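Local coordinates for protein inositol 2-dehydrogenase/D-chiro-inositol 3-dehydrogenase (Lactobacillus casei, PDB 4MIY) that oxidises myo-inositol and D-chiro-inositol to their keto derivatives, using NAD as the hydride acceptor, at residues His155-Val160 and Val230-Tyr236; Leu208-Ala214 and Val226-Thr231; Asp58-Leu62 and Thr82-Ala86. All coordinates share one frame; numbering follows the deposited sequence. Where two conformers were deposited one is given.

Interaction 1 of 3, residues His155-Val160 and Val230-Tyr236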
# COMPACT_ATOMS: atom_id res chain seq x y z
N HIS A 155 18.21 0.15 9.04
CA HIS A 155 18.66 1.51 9.16
C HIS A 155 19.44 1.83 7.89
O HIS A 155 20.54 1.43 7.72
CB HIS A 155 19.49 1.71 10.43
CG HIS A 155 19.68 3.14 10.81
ND1 HIS A 155 20.07 3.52 12.08
CD2 HIS A 155 19.59 4.28 10.10
CE1 HIS A 155 20.17 4.82 12.13
NE2 HIS A 155 19.88 5.31 10.94
N ILE A 156 18.75 2.52 7.00
CA ILE A 156 19.18 2.77 5.64
C ILE A 156 19.50 4.26 5.47
O ILE A 156 18.72 5.12 5.79
CB ILE A 156 18.10 2.39 4.65
CG1 ILE A 156 17.62 0.95 4.85
CG2 ILE A 156 18.56 2.56 3.24
CD1 ILE A 156 18.66 -0.05 4.71
N ASN A 157 20.69 4.54 4.98
CA ASN A 157 21.16 5.89 4.76
C ASN A 157 21.80 5.93 3.37
O ASN A 157 22.36 4.98 2.94
CB ASN A 157 22.14 6.24 5.87
CG ASN A 157 22.76 7.59 5.71
OD1 ASN A 157 22.20 8.58 6.10
ND2 ASN A 157 23.92 7.62 5.12
N PRO A 158 21.65 7.05 2.68
CA PRO A 158 22.08 7.05 1.27
C PRO A 158 23.60 7.07 1.01
O PRO A 158 24.08 6.39 0.16
CB PRO A 158 21.42 8.30 0.73
CG PRO A 158 21.10 9.14 1.94
CD PRO A 158 20.87 8.23 3.04
N ASN A 159 24.31 7.86 1.80
CA ASN A 159 25.75 8.06 1.65
C ASN A 159 26.34 8.68 2.90
O ASN A 159 25.65 9.29 3.66
CB ASN A 159 26.06 8.96 0.44
CG ASN A 159 26.22 8.19 -0.85
OD1 ASN A 159 27.09 7.35 -0.98
ND2 ASN A 159 25.38 8.49 -1.83
N VAL A 160 27.64 8.51 3.09
CA VAL A 160 28.32 9.05 4.25
C VAL A 160 29.46 9.98 3.92
O VAL A 160 29.96 9.97 2.84
CB VAL A 160 28.80 7.96 5.20
CG1 VAL A 160 27.61 7.22 5.75
CG2 VAL A 160 29.74 7.01 4.51
N VAL A 230 24.59 2.09 4.98
CA VAL A 230 24.79 3.53 5.00
C VAL A 230 25.27 4.16 3.69
O VAL A 230 25.41 5.34 3.60
CB VAL A 230 25.69 3.97 6.19
CG1 VAL A 230 25.13 3.52 7.49
CG2 VAL A 230 27.10 3.48 6.02
N THR A 231 25.48 3.33 2.69
CA THR A 231 25.78 3.78 1.34
C THR A 231 24.74 3.30 0.33
O THR A 231 25.03 3.06 -0.80
CB THR A 231 27.20 3.34 0.86
OG1 THR A 231 27.27 1.93 0.78
CG2 THR A 231 28.27 3.81 1.78
N ALA A 232 23.51 3.19 0.80
CA ALA A 232 22.43 2.60 0.07
C ALA A 232 21.95 3.33 -1.16
O ALA A 232 21.23 2.78 -1.92
CB ALA A 232 21.27 2.38 1.02
N GLN A 233 22.34 4.59 -1.27
CA GLN A 233 22.07 5.48 -2.39
C GLN A 233 20.63 6.02 -2.52
O GLN A 233 20.43 7.16 -2.75
CB GLN A 233 22.52 4.88 -3.73
CG GLN A 233 23.96 4.40 -3.77
CD GLN A 233 24.96 5.48 -3.46
OE1 GLN A 233 25.01 6.47 -4.12
NE2 GLN A 233 25.74 5.26 -2.45
N TYR A 234 19.65 5.16 -2.35
CA TYR A 234 18.30 5.49 -2.77
C TYR A 234 17.58 6.47 -1.84
O TYR A 234 16.73 7.16 -2.26
CB TYR A 234 17.44 4.22 -2.97
CG TYR A 234 16.89 3.58 -1.73
CD1 TYR A 234 15.73 4.01 -1.17
CD2 TYR A 234 17.53 2.54 -1.13
CE1 TYR A 234 15.23 3.45 -0.05
CE2 TYR A 234 17.03 1.96 -0.00
CZ TYR A 234 15.88 2.41 0.52
OH TYR A 234 15.36 1.87 1.66
N GLY A 235 17.93 6.46 -0.58
CA GLY A 235 17.21 7.19 0.42
C GLY A 235 17.60 6.91 1.86
O GLY A 235 18.44 6.11 2.11
N TYR A 236 16.99 7.67 2.76
CA TYR A 236 17.05 7.43 4.17
C TYR A 236 15.77 6.76 4.63
O TYR A 236 14.70 7.26 4.40
CB TYR A 236 17.30 8.73 4.98
CG TYR A 236 17.48 8.44 6.45
CD1 TYR A 236 18.70 8.06 6.94
CD2 TYR A 236 16.42 8.47 7.33
CE1 TYR A 236 18.85 7.74 8.23
CE2 TYR A 236 16.58 8.15 8.63
CZ TYR A 236 17.79 7.76 9.08
OH TYR A 236 17.96 7.42 10.39
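Asn-157 spends its side-chain nitrogen on two main-chain carbonyls. Across the contact ND2 donates to Val-230 O at 3.1 Å, a fairly straight bond (161°) with the acceptor close to the amide plane. A second bond runs from ND2 to Asn-159 O of its own segment at 2.8 Å, meeting that carbonyl from well above its plane. Side-chain rotation is thereby fixed, and the amide ties the exit of a strand to the turn that passes it. Main-chain bonds complete the join: Ala-232 N gives to Asn-157 O at 3.0 Å, and Gln-233 N reaches Pro-158 O at 2.9 Å. Gln-233 is bent in mid-chain, which swings NE2 back to Thr-231 O (2.8 Å). In the conformer of Asn-159 given, its amide and that of Gln-233 also exchange hydrogen bonds, with their planes 72° apart; since a second conformer exists, this pairing is doubtful.

Apolar and aromatic groups fill the rest. CG2 of Ile-156 touches both the methyl of Ala-232 (3.5 Å to CB) and the ring of Tyr-234. CG of Tyr-236 stands opposite its main-chain nitrogen (chi1 -175°), which sends the ring past Ile-156 O, with Asn-157 OD1 and Pro-158 CD at its edge. Its hydroxyl OH ends 2.9 Å from His-155 NE2, a weak bond between rings that meet rim to rim.

His-155 has a stronger partner in Glu-177, on helix 168-185, while Tyr-236, whose side chain lies about 8 Å from the bound NAD, also packs on Arg-277 of helix 274-277. Ile-156 ends strand 148-156 and packs against Leu-227 and His-229 of strand 223-229, and Glu-248 of a neighbouring subunit packs on both Ile-156 and Tyr-234.

Interaction 2 of 3, residues Leu208-Ala214 and Val226-Thr231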
# COMPACT_ATOMS: atom_id res chain seq x y z
N LEU A 208 35.71 1.10 6.45
CA LEU A 208 34.27 0.97 6.61
C LEU A 208 33.73 -0.23 5.91
O LEU A 208 33.89 -0.38 4.73
CB LEU A 208 33.59 2.20 6.07
CG LEU A 208 32.07 2.16 6.06
CD1 LEU A 208 31.59 2.02 7.47
CD2 LEU A 208 31.52 3.41 5.38
N HIS A 209 33.11 -1.09 6.69
CA HIS A 209 32.34 -2.19 6.15
C HIS A 209 30.90 -1.75 6.01
O HIS A 209 30.35 -1.21 6.92
CB HIS A 209 32.37 -3.37 7.09
CG HIS A 209 33.73 -3.97 7.25
ND1 HIS A 209 34.17 -5.02 6.49
CD2 HIS A 209 34.73 -3.67 8.10
CE1 HIS A 209 35.39 -5.35 6.87
NE2 HIS A 209 35.76 -4.54 7.84
N ASP A 210 30.35 -1.99 4.84
CA ASP A 210 28.97 -1.70 4.56
C ASP A 210 28.46 -2.64 3.49
O ASP A 210 29.03 -2.74 2.46
CB ASP A 210 28.83 -0.27 4.10
CG ASP A 210 27.39 0.23 4.10
OD1 ASP A 210 26.72 0.09 5.12
OD2 ASP A 210 26.98 0.76 3.10
N PRO A 211 27.35 -3.30 3.75
CA PRO A 211 26.50 -3.20 4.92
C PRO A 211 26.99 -3.96 6.12
O PRO A 211 27.97 -4.62 6.02
CB PRO A 211 25.17 -3.76 4.41
CG PRO A 211 25.49 -4.59 3.38
CD PRO A 211 26.68 -4.00 2.68
N GLN A 212 26.30 -3.84 7.24
CA GLN A 212 26.57 -4.62 8.43
C GLN A 212 25.28 -5.24 8.93
O GLN A 212 24.24 -4.64 8.83
CB GLN A 212 27.23 -3.79 9.53
CG GLN A 212 28.54 -3.22 9.11
CD GLN A 212 29.32 -2.55 10.18
OE1 GLN A 212 29.22 -2.87 11.33
NE2 GLN A 212 30.14 -1.63 9.78
N LEU A 213 25.36 -6.45 9.44
CA LEU A 213 24.23 -7.10 10.02
C LEU A 213 24.46 -7.23 11.51
O LEU A 213 25.47 -7.73 11.91
CB LEU A 213 24.05 -8.46 9.42
CG LEU A 213 23.72 -8.49 7.92
CD1 LEU A 213 23.83 -9.86 7.37
CD2 LEU A 213 22.34 -7.95 7.68
N ALA A 214 23.52 -6.73 12.31
CA ALA A 214 23.60 -6.81 13.75
C ALA A 214 22.53 -7.72 14.29
O ALA A 214 21.38 -7.53 14.00
CB ALA A 214 23.46 -5.44 14.35
N VAL A 226 19.11 -6.52 12.68
CA VAL A 226 19.19 -5.19 12.12
C VAL A 226 20.12 -5.15 10.91
O VAL A 226 21.21 -5.61 10.98
CB VAL A 226 19.68 -4.14 13.13
CG1 VAL A 226 19.51 -2.76 12.58
CG2 VAL A 226 18.94 -4.22 14.38
N LEU A 227 19.62 -4.62 9.81
CA LEU A 227 20.42 -4.27 8.65
C LEU A 227 20.85 -2.83 8.73
O LEU A 227 20.03 -1.96 8.80
CB LEU A 227 19.62 -4.47 7.37
CG LEU A 227 20.24 -3.95 6.07
CD1 LEU A 227 21.54 -4.69 5.75
CD2 LEU A 227 19.26 -4.10 4.97
N VAL A 228 22.16 -2.61 8.75
CA VAL A 228 22.72 -1.28 8.70
C VAL A 228 23.35 -1.11 7.32
O VAL A 228 24.16 -1.86 6.94
CB VAL A 228 23.77 -1.07 9.81
CG1 VAL A 228 24.48 0.24 9.64
CG2 VAL A 228 23.14 -1.14 11.15
N HIS A 229 22.88 -0.13 6.58
CA HIS A 229 23.30 0.07 5.21
C HIS A 229 23.38 1.55 4.94
O HIS A 229 22.41 2.17 4.69
CB HIS A 229 22.32 -0.59 4.23
CG HIS A 229 22.82 -0.66 2.82
ND1 HIS A 229 22.03 -1.02 1.77
CD2 HIS A 229 24.04 -0.40 2.30
CE1 HIS A 229 22.73 -0.98 0.67
NE2 HIS A 229 23.96 -0.62 0.96
N VAL A 230 24.59 2.09 4.98
CA VAL A 230 24.79 3.53 5.00
C VAL A 230 25.27 4.16 3.69
O VAL A 230 25.41 5.34 3.60
CB VAL A 230 25.69 3.97 6.19
CG1 VAL A 230 25.13 3.52 7.49
CG2 VAL A 230 27.10 3.48 6.02
N THR A 231 25.48 3.33 2.69
CA THR A 231 25.78 3.78 1.34
C THR A 231 24.74 3.30 0.33
O THR A 231 25.03 3.06 -0.80
CB THR A 231 27.20 3.34 0.86
OG1 THR A 231 27.27 1.93 0.78
CG2 THR A 231 28.27 3.81 1.78
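Asp-210 and the residues from His-229 to Thr-231 face each other at the open end of a beta hairpin, built from strands 212-218 and 223-229. The aspartate shows how one buried carboxylate can finish such a ladder. Its CB points at the opposite segment, and CG, trans to the main-chain N (chi1 -166°), comes to lie in the plane of the His-229 ring, at its edge. OD1 takes the backbone N of Val-230 on its syn side at 2.9 Å, nearly straight (170°), and brushes CG2 of that valine at 3.5 Å. OD2 works harder: Thr-231 OG1 donates to it at 2.6 Å, coming almost in line with the C-O bond, and Thr-231 N adds a weak bond at 3.0 Å. The ring carbon CD2 of His-229 closes in on OD2 to 3.3 Å. Both oxygens thus have donors although the group is buried.

Beyond the cis peptide that precedes Pro-211, the regular antiparallel register begins. Gln-212 with Val-228 and Ala-214 with Val-226 are hydrogen-bonded pairs; Val-226 N to Ala-214 O, at 2.8 Å, is the shortest of their bonds. Ala-214 and Val-226 face Leu-174 of helix 168-185. Leu-213 and Leu-227, the non-hydrogen-bonded pair between them, turn to the other side, where Val-223 and Ile-243 of a neighbouring subunit pack on them. There Leu-213 CD2 rests 3.9 Å from Leu-227 CD1, and that same CD1 methyl also lies against CB of Pro-211.

Interaction 3 of 3, residues Asp58-Leu62 and Thr82-Ala86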
# COMPACT_ATOMS: atom_id res chain seq x y z
N ASP A 58 32.65 25.51 29.92
CA ASP A 58 31.52 24.86 30.52
C ASP A 58 31.48 25.13 32.01
O ASP A 58 30.43 25.30 32.57
CB ASP A 58 31.45 23.38 30.14
CG ASP A 58 32.62 22.60 30.60
OD1 ASP A 58 33.61 23.22 30.99
OD2 ASP A 58 32.55 21.37 30.58
N THR A 59 32.64 25.21 32.65
CA THR A 59 32.68 25.37 34.09
C THR A 59 32.05 26.70 34.50
O THR A 59 31.26 26.78 35.42
CB THR A 59 34.12 25.26 34.67
OG1 THR A 59 34.60 23.92 34.55
CG2 THR A 59 34.10 25.57 36.12
N SER A 60 32.36 27.74 33.78
CA SER A 60 31.83 29.02 34.11
C SER A 60 30.34 29.16 33.78
O SER A 60 29.65 29.97 34.35
CB SER A 60 32.60 30.10 33.38
OG SER A 60 32.69 29.84 32.01
N LEU A 61 29.87 28.38 32.81
CA LEU A 61 28.48 28.49 32.41
C LEU A 61 27.68 27.89 33.51
O LEU A 61 26.67 28.41 33.91
CB LEU A 61 28.20 27.79 31.07
CG LEU A 61 26.76 27.80 30.50
CD1 LEU A 61 26.79 27.86 29.01
CD2 LEU A 61 26.01 26.62 30.93
N LEU A 62 28.18 26.78 34.01
CA LEU A 62 27.50 26.00 34.99
C LEU A 62 27.42 26.65 36.36
O LEU A 62 26.71 26.18 37.20
CB LEU A 62 28.16 24.65 35.12
CG LEU A 62 27.91 23.69 33.95
CD1 LEU A 62 28.81 22.49 34.08
CD2 LEU A 62 26.49 23.22 33.91
N THR A 82 31.73 16.91 31.09
CA THR A 82 30.82 18.02 31.20
C THR A 82 29.60 17.63 32.02
O THR A 82 29.15 18.38 32.84
CB THR A 82 30.44 18.52 29.84
OG1 THR A 82 31.59 19.07 29.21
CG2 THR A 82 29.34 19.60 29.92
N VAL A 83 29.08 16.45 31.78
CA VAL A 83 27.97 15.95 32.52
C VAL A 83 28.32 15.78 33.98
O VAL A 83 27.53 16.07 34.85
CB VAL A 83 27.41 14.63 31.92
CG1 VAL A 83 26.44 14.04 32.77
CG2 VAL A 83 26.77 14.91 30.56
N LEU A 84 29.53 15.32 34.25
CA LEU A 84 29.97 15.20 35.62
C LEU A 84 30.14 16.56 36.26
O LEU A 84 29.85 16.70 37.38
CB LEU A 84 31.27 14.40 35.73
CG LEU A 84 31.27 12.97 35.24
CD1 LEU A 84 32.66 12.54 35.04
CD2 LEU A 84 30.61 12.11 36.21
N LYS A 85 30.54 17.55 35.53
CA LYS A 85 30.56 18.88 36.11
C LYS A 85 29.20 19.45 36.40
O LYS A 85 29.00 20.15 37.35
CB LYS A 85 31.26 19.83 35.20
CG LYS A 85 32.74 19.76 35.25
CD LYS A 85 33.24 20.31 34.02
CE LYS A 85 34.63 20.71 34.14
NZ LYS A 85 35.29 19.77 33.27
N ALA A 86 28.23 19.14 35.57
CA ALA A 86 26.90 19.68 35.75
C ALA A 86 26.20 18.99 36.90
O ALA A 86 25.34 19.55 37.53
CB ALA A 86 26.10 19.53 34.44
O HOH W 1 34.58 19.51 30.92
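A weakly bonded helical turn, 58-61, lies beside helix 79-86, and the backbones come within 6.4 Å of each other at the CA atoms of Leu-62 and Ala-86. The polar end of this contact is a single direct bond: Thr-82 OG1 donates to Asp-58 OD2 at 2.8 Å, on the anti side of the carboxylate and 19° out of its plane. Ala-78 O, just before the helix, is a second acceptor beside this hydroxyl, so the two would compete for, or share, its one hydrogen.

Lys-85 crosses over the aspartate at about a right angle. Its CE passes 3.2 Å from Thr-59 OG1, and a bend at the last torsion leaves NZ 4.2 Å from Asp-58 OD2, beyond a salt bridge. A water donates to OD2 and lies unusually close to NZ, so that second leg of the bridge is doubtful.

Deeper in, Leu-62 lays its two methyls on one side of the helix, CD1 against Lys-85 CB and CD2 3.7 Å from Ala-86 CB. Leu-62 also packs on Val-70 of strand 69-72, and Ala-86 on Ile-93 of strand 92-95. Helical segments packed together over a parallel sheet in this way are typical of the NAD-binding Rossmann fold.

Along the chain interaction 3 closes first, within the Rossmann region, and the other two follow in the C-terminal alpha/beta region, where interaction 2 is nested inside the loop that interaction 1 closes. Interactions 1 and 2 have centres about 10 Å apart and share Val-230 and Thr-231. They meet on one mixed sheet, in which strands 148-156 and 223-229 are neighbours: His-155 N lies 2.8 Å from Leu-227 O, probably a hydrogen bond. The centre of interaction 3 is about 36 Å from each of theirs, on the opposite side of the chain's centre. Interaction 3 thus belongs to the nucleotide-binding fold, while interactions 1 and 2 join strands of the sheet that meets a neighbouring subunit; interaction 1 still comes near the coenzyme through Tyr-236.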